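Local coordinates for putative N-acetylneuraminate lyase ([Ruminococcus] gnavus ATCC 29149, PDB 6RB7), which belongs to the dihydrodipicolinate synthetase family, whose members are built on a TIM-barrel (beta/alpha)8 fold, at residues 94-99 / 107-112. Residues are numbered along the deposited sequence; the frame is centred on the assembly and turned at random.
Sequences IVLENV and LTVIAH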
ATOM      1  N   ILE A  94     -31.327  15.651 -12.634  1.00 13.67           N
ATOM      2  CA  ILE A  94     -32.675  15.044 -12.528  1.00 16.94           C
ATOM      3  C   ILE A  94     -32.861  14.455 -11.122  1.00 15.04           C
ATOM      4  O   ILE A  94     -33.902  14.684 -10.490  1.00 14.34           O
ATOM      5  CB  ILE A  94     -32.912  14.040 -13.650  1.00 15.71           C
ATOM      6  CG1 ILE A  94     -32.961  14.804 -14.994  1.00 18.36           C
ATOM      7  CG2 ILE A  94     -34.190  13.248 -13.378  1.00 16.21           C
ATOM      8  CD1 ILE A  94     -32.902  13.919 -16.179  1.00 22.29           C
ATOM      9  N   VAL A  95     -31.850  13.761 -10.595  1.00 12.58           N
ATOM     10  CA  VAL A  95     -31.995  13.207  -9.240  1.00 12.37           C
ATOM     11  C   VAL A  95     -32.271  14.341  -8.250  1.00 14.68           C
ATOM     12  O   VAL A  95     -33.218  14.255  -7.449  1.00 13.59           O
ATOM     13  CB  VAL A  95     -30.747  12.390  -8.828  1.00 13.50           C
ATOM     14  CG1 VAL A  95     -30.786  12.049  -7.369  1.00 13.54           C
ATOM     15  CG2 VAL A  95     -30.597  11.149  -9.701  1.00 12.91           C
ATOM     16  N   LEU A  96     -31.430  15.374  -8.246  1.00 12.33           N
ATOM     17  CA  LEU A  96     -31.528  16.402  -7.195  1.00 12.29           C
ATOM     18  C   LEU A  96     -32.856  17.187  -7.351  1.00 13.74           C
ATOM     19  O   LEU A  96     -33.475  17.478  -6.336  1.00 14.85           O
ATOM     20  CB  LEU A  96     -30.319  17.319  -7.215  1.00 12.31           C
ATOM     21  CG  LEU A  96     -30.302  18.359  -6.111  1.00 13.55           C
ATOM     22  CD1 LEU A  96     -30.210  17.689  -4.718  1.00 15.93           C
ATOM     23  CD2 LEU A  96     -29.131  19.299  -6.317  1.00 14.67           C
ATOM     24  N   GLU A  97     -33.256  17.468  -8.576  1.00 15.76           N
ATOM     25  CA  GLU A  97     -34.549  18.162  -8.805  1.00 14.78           C
ATOM     26  C   GLU A  97     -35.685  17.367  -8.179  1.00 14.98           C
ATOM     27  O   GLU A  97     -36.552  17.980  -7.553  1.00 16.71           O
ATOM     28  CB  GLU A  97     -34.756  18.364 -10.304  1.00 16.71           C
ATOM     29  CG  GLU A  97     -33.863  19.431 -10.847  1.00 18.73           C
ATOM     30  CD  GLU A  97     -33.787  19.506 -12.369  1.00 30.86           C
ATOM     31  OE1 GLU A  97     -34.479  18.729 -13.043  1.00 30.75           O
ATOM     32  OE2 GLU A  97     -32.981  20.309 -12.881  1.00 23.28           O
ATOM     33  N   ASN A  98     -35.702  16.051  -8.353  1.00 14.61           N
ATOM     34  CA  ASN A  98     -36.792  15.193  -7.844  1.00 14.53           C
ATOM     35  C   ASN A  98     -36.705  15.024  -6.333  1.00 16.64           C
ATOM     36  O   ASN A  98     -37.746  14.949  -5.694  1.00 18.05           O
ATOM     37  CB  ASN A  98     -36.870  13.919  -8.649  1.00 14.18           C
ATOM     38  CG  ASN A  98     -37.512  14.197 -10.003  1.00 17.85           C
ATOM     39  OD1 ASN A  98     -38.738  14.381 -10.059  1.00 18.98           O
ATOM     40  ND2 ASN A  98     -36.704  14.289 -11.060  1.00 17.44           N
ATOM     41  N   VAL A  99     -35.520  15.030  -5.739  1.00 12.89           N
ATOM     42  CA  VAL A  99     -35.422  15.082  -4.259  1.00 14.33           C
ATOM     43  C   VAL A  99     -36.063  16.365  -3.747  1.00 16.61           C
ATOM     44  O   VAL A  99     -36.888  16.344  -2.815  1.00 15.84           O
ATOM     45  CB  VAL A  99     -33.948  14.957  -3.803  1.00 13.31           C
ATOM     46  CG1 VAL A  99     -33.848  15.252  -2.304  1.00 14.23           C
ATOM     47  CG2 VAL A  99     -33.418  13.575  -4.168  1.00 15.03           C
ATOM     48  N   LEU A 107     -35.879  17.618   5.130  1.00 16.38           N
ATOM     49  CA  LEU A 107     -34.558  16.947   5.120  1.00 16.63           C
ATOM     50  C   LEU A 107     -33.480  17.999   4.961  1.00 15.14           C
ATOM     51  O   LEU A 107     -33.600  18.843   4.063  1.00 14.81           O
ATOM     52  CB  LEU A 107     -34.452  15.950   3.962  1.00 16.95           C
ATOM     53  CG  LEU A 107     -35.369  14.734   4.055  1.00 16.34           C
ATOM     54  CD1 LEU A 107     -35.452  14.055   2.732  1.00 15.18           C
ATOM     55  CD2 LEU A 107     -34.868  13.771   5.135  1.00 17.61           C
ATOM     56  N   THR A 108     -32.387  17.838   5.692  1.00 13.70           N
ATOM     57  CA  THR A 108     -31.142  18.540   5.340  1.00 12.24           C
ATOM     58  C   THR A 108     -30.659  17.885   4.045  1.00 14.17           C
ATOM     59  O   THR A 108     -30.606  16.642   3.994  1.00 15.46           O
ATOM     60  CB  THR A 108     -30.115  18.444   6.450  1.00 13.27           C
ATOM     61  OG1 THR A 108     -30.659  19.073   7.622  1.00 14.26           O
ATOM     62  CG2 THR A 108     -28.796  19.085   6.088  1.00 13.60           C
ATOM     63  N   VAL A 109     -30.318  18.652   3.031  1.00 12.63           N
ATOM     64  CA  VAL A 109     -29.900  18.078   1.739  1.00 12.34           C
ATOM     65  C   VAL A 109     -28.454  18.467   1.489  1.00 12.62           C
ATOM     66  O   VAL A 109     -28.155  19.687   1.388  1.00 13.36           O
ATOM     67  CB  VAL A 109     -30.819  18.461   0.573  1.00 15.32           C
ATOM     68  CG1 VAL A 109     -30.283  17.899  -0.735  1.00 14.77           C
ATOM     69  CG2 VAL A 109     -32.234  17.985   0.833  1.00 15.85           C
ATOM     70  N   ILE A 110     -27.585  17.462   1.380  1.00 12.19           N
ATOM     71  CA  ILE A 110     -26.181  17.662   0.987  1.00 12.96           C
ATOM     72  C   ILE A 110     -26.045  17.055  -0.402  1.00 11.48           C
ATOM     73  O   ILE A 110     -26.316  15.852  -0.566  1.00 13.21           O
ATOM     74  CB  ILE A 110     -25.227  16.985   1.979  1.00 11.68           C
ATOM     75  CG1 ILE A 110     -25.423  17.457   3.417  1.00 12.62           C
ATOM     76  CG2 ILE A 110     -23.787  17.157   1.494  1.00 12.26           C
ATOM     77  CD1 ILE A 110     -24.624  16.671   4.434  1.00 13.86           C
ATOM     78  N   ALA A 111     -25.705  17.867  -1.392  1.00 11.18           N
ATOM     79  CA  ALA A 111     -25.555  17.417  -2.794  1.00 10.18           C
ATOM     80  C   ALA A 111     -24.069  17.254  -3.121  1.00 10.14           C
ATOM     81  O   ALA A 111     -23.334  18.220  -3.131  1.00 11.42           O
ATOM     82  CB  ALA A 111     -26.200  18.382  -3.738  1.00 12.36           C
ATOM     83  N   HIS A 112     -23.638  16.012  -3.291  1.00 10.52           N
ATOM     84  CA  HIS A 112     -22.285  15.704  -3.784  1.00 11.22           C
ATOM     85  C   HIS A 112     -22.219  16.080  -5.252  1.00  9.85           C
ATOM     86  O   HIS A 112     -23.021  15.540  -6.041  1.00 10.35           O
ATOM     87  CB  HIS A 112     -21.955  14.238  -3.546  1.00 10.76           C
ATOM     88  CG  HIS A 112     -20.580  13.928  -4.062  1.00 10.29           C
ATOM     89  ND1 HIS A 112     -20.388  13.204  -5.216  1.00 10.67           N
ATOM     90  CD2 HIS A 112     -19.363  14.334  -3.635  1.00 10.10           C
ATOM     91  CE1 HIS A 112     -19.074  13.115  -5.426  1.00 11.49           C
ATOM     92  NE2 HIS A 112     -18.417  13.854  -4.499  1.00 10.44           N
TER
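Val109 is the first residue of strand 108-112 to meet helix 89-103, and it does so with both methyls. CG1, anti to the backbone N (chi1 177°), lies 4.0 Å from Leu96 CD1, the two side chains crossing obliquely, while CG2 makes a looser approach to Val99, 4.5 Å from its CG1. The CB of Ile110 leaves the strand on the side away from the helix, which in a TIM barrel is the interior side, and its side chain touches Tyr76 of strand 74-77. Ala111 turns back, and its CB faces the fork of Leu96, 4.0 Å from CD2 and 4.2 Å from CD1. Leu96 can thus span two strand residues: with CG anti to its own N (chi1 -177°), CD1 reaches both Val109 CG1 and Ala111 CB, and CD2 reaches Ala111 CB. All four touching residues are buried and the contact is wholly apolar. The axes of helix segment 94-99 and strand 108-112 come within 10.5 Å at 175°, nearly antiparallel, as expected for the returning helix of a beta-alpha-beta unit in a TIM barrel. Here helix 89-103 links strand 74-77 to its parallel neighbour 108-112; Ala128 of helix 118-130 packs on Leu96 and Ala111, and Val60 and Thr64 of helix 57-70 pack on Val99.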